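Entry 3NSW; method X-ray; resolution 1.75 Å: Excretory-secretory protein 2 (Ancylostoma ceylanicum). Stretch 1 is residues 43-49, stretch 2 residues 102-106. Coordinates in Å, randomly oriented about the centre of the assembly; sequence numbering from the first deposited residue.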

# COMPACT_ATOMS: atom_id res chain seq x y z
N TRP A 43 1.12 1.85 10.19
CA TRP A 43 1.27 3.03 11.04
C TRP A 43 0.01 3.88 11.06
O TRP A 43 -0.32 4.47 12.08
CB TRP A 43 2.45 3.88 10.59
CG TRP A 43 3.76 3.14 10.64
CD1 TRP A 43 4.51 2.74 9.57
CD2 TRP A 43 4.46 2.71 11.81
NE1 TRP A 43 5.64 2.09 10.01
CE2 TRP A 43 5.64 2.06 11.38
CE3 TRP A 43 4.21 2.81 13.19
CZ2 TRP A 43 6.57 1.51 12.27
CZ3 TRP A 43 5.14 2.26 14.08
CH2 TRP A 43 6.31 1.62 13.62
N ARG A 44 -0.67 3.95 9.91
CA ARG A 44 -1.77 4.89 9.76
C ARG A 44 -2.60 4.46 8.56
O ARG A 44 -2.04 4.00 7.58
CB ARG A 44 -1.20 6.28 9.48
CG ARG A 44 -2.25 7.34 9.16
CD ARG A 44 -1.58 8.68 8.96
NE ARG A 44 -2.55 9.70 8.59
CZ ARG A 44 -2.22 10.95 8.27
NH1 ARG A 44 -0.94 11.31 8.28
NH2 ARG A 44 -3.15 11.82 7.95
N LEU A 45 -3.91 4.62 8.64
CA LEU A 45 -4.73 4.55 7.42
C LEU A 45 -5.11 5.98 7.11
O LEU A 45 -5.64 6.68 7.98
CB LEU A 45 -5.99 3.71 7.65
CG LEU A 45 -5.89 2.26 8.11
CD1 LEU A 45 -7.23 1.59 7.94
CD2 LEU A 45 -4.84 1.51 7.32
N TYR A 46 -4.81 6.43 5.89
CA TYR A 46 -5.19 7.79 5.50
C TYR A 46 -6.71 7.86 5.34
O TYR A 46 -7.36 6.85 5.09
CB TYR A 46 -4.48 8.21 4.21
CG TYR A 46 -2.96 8.23 4.31
CD1 TYR A 46 -2.29 9.33 4.86
CD2 TYR A 46 -2.19 7.15 3.86
CE1 TYR A 46 -0.90 9.36 4.95
CE2 TYR A 46 -0.79 7.17 3.94
CZ TYR A 46 -0.16 8.29 4.50
OH TYR A 46 1.21 8.32 4.58
N ASP A 47 -7.27 9.06 5.51
CA ASP A 47 -8.71 9.24 5.43
C ASP A 47 -9.20 9.47 3.99
O ASP A 47 -10.08 10.31 3.74
CB ASP A 47 -9.14 10.38 6.37
CG ASP A 47 -8.87 10.06 7.82
OD1 ASP A 47 -9.34 9.01 8.29
OD2 ASP A 47 -8.20 10.87 8.49
N VAL A 48 -8.62 8.71 3.06
CA VAL A 48 -8.95 8.75 1.63
C VAL A 48 -8.99 7.32 1.06
O VAL A 48 -8.23 6.45 1.53
CB VAL A 48 -7.94 9.61 0.82
CG1 VAL A 48 -8.05 11.09 1.18
CG2 VAL A 48 -6.49 9.09 0.99
N PRO A 49 -9.86 7.06 0.06
CA PRO A 49 -10.84 7.96 -0.55
C PRO A 49 -12.00 8.29 0.39
O PRO A 49 -12.75 9.23 0.15
CB PRO A 49 -11.35 7.17 -1.76
CG PRO A 49 -11.15 5.75 -1.39
CD PRO A 49 -9.89 5.73 -0.57
N ASP A 102 -0.98 16.29 0.02
CA ASP A 102 -2.30 16.91 0.01
C ASP A 102 -3.43 15.95 -0.39
O ASP A 102 -4.50 15.97 0.22
CB ASP A 102 -2.32 18.16 -0.89
CG ASP A 102 -1.54 19.34 -0.30
OD1 ASP A 102 -1.21 19.33 0.91
OD2 ASP A 102 -1.27 20.29 -1.06
N LEU A 103 -3.19 15.10 -1.40
CA LEU A 103 -4.17 14.10 -1.84
C LEU A 103 -4.47 13.10 -0.73
O LEU A 103 -5.61 12.64 -0.59
CB LEU A 103 -3.69 13.34 -3.08
CG LEU A 103 -3.71 14.04 -4.44
CD1 LEU A 103 -3.16 13.13 -5.50
CD2 LEU A 103 -5.11 14.51 -4.81
N LEU A 104 -3.44 12.77 0.03
CA LEU A 104 -3.54 11.81 1.12
C LEU A 104 -4.01 12.46 2.41
O LEU A 104 -4.30 11.77 3.40
CB LEU A 104 -2.17 11.14 1.34
CG LEU A 104 -1.65 10.25 0.21
CD1 LEU A 104 -0.22 9.82 0.49
CD2 LEU A 104 -2.56 9.04 0.04
N LYS A 105 -4.11 13.79 2.39
CA LYS A 105 -4.36 14.60 3.59
C LYS A 105 -3.38 14.19 4.70
O LYS A 105 -3.77 13.97 5.85
CB LYS A 105 -5.83 14.47 4.05
CG LYS A 105 -6.83 15.29 3.23
CD LYS A 105 -7.15 14.67 1.88
CE LYS A 105 -7.99 15.58 1.02
NZ LYS A 105 -9.45 15.43 1.31
N GLU A 106 -2.10 14.09 4.34
CA GLU A 106 -1.05 13.68 5.26
C GLU A 106 -0.95 14.61 6.47
O GLU A 106 -0.66 14.14 7.58
CB GLU A 106 0.29 13.63 4.53
CG GLU A 106 1.37 12.95 5.34
CD GLU A 106 2.75 13.49 5.03
OE1 GLU A 106 3.62 12.70 4.64
OE2 GLU A 106 2.94 14.72 5.18
O HOH W 1 -5.56 11.20 5.88
O HOH W 2 2.62 10.16 5.90

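Contact between the strand and following loop of residues 43-49 and the helix end of residues 102-106 in Excretory-secretory protein 2, burying 343 Å² summed over both sides. Arg-44, Tyr-46 and Val-48, alternate residues of the first stretch, point their CA-to-CB bonds toward the second and make the direct contacts; Leu-45, between the first two, is out of reach.

Arg-44 is fully extended, with chi1, chi2 and chi3 all t and chi4 at -176°, and this carries its guanidinium out to the backbone at the chain's end. The two carbonyls it meets lie at the guanidinium edge, near its plane, where the N-H groups point. Arg-44 NH1 donates to Glu-106 O at 2.9 Å with an N-H...O angle of 166°, a nearly straight bond. Arg-44 NH2 adds two weak, more bent bonds, to Lys-105 O at 3.1 Å (124°) and to Glu-106 O at 3.4 Å (136°), so the carbonyl of Glu-106 receives both terminal nitrogens.

Tyr-46, chi1 m and chi2 -82°, turns one ring face to Leu-104, whose CB sits 4.2 Å from the ring centroid and 22° off the ring normal, a CH-pi contact. Tyr-46 CA and Leu-104 CA, 6.2 Å apart, are the nearest CA atoms across the stretches. Glu-106 meets the same ring at its edge, with CG 4.3 Å from Tyr-46 CE1. Its chi1 and chi2 are both t; the carboxylate reaches water 2, which donates to Glu-106 OE1 at 3.0 Å and lies 2.7 Å from Tyr-46 OH, bridging the two side chains by hydrogen bonds.

Val-48, chi1 m, packs both methyls on the helix end. Val-48 CG2 packs 4.0 Å from Leu-104 CD2, an apolar contact, and Val-48 CG1 lies 3.4 Å from Leu-103 O and 3.8 Å from Lys-105 CD. Leu-104, chi1 m and chi2 t, lies against both the Tyr-46 ring and Val-48, and its CD2 is near each. Lys-105 bends at chi2 (p), and its aliphatic chain passes beside Val-48 CG1 before NZ continues beyond it.

Lys-105 leaves helical geometry with positive phi (50°) in a Schellman motif; its N bonds weakly back to Asp-102 O at 3.1 Å. Water 1 ties the backbones of the two stretches together, accepting from Asp-47 N at 2.8 Å and donating to Leu-104 O at 2.8 Å, and it also accepts a weak bond from Arg-44 NH2 at 3.2 Å.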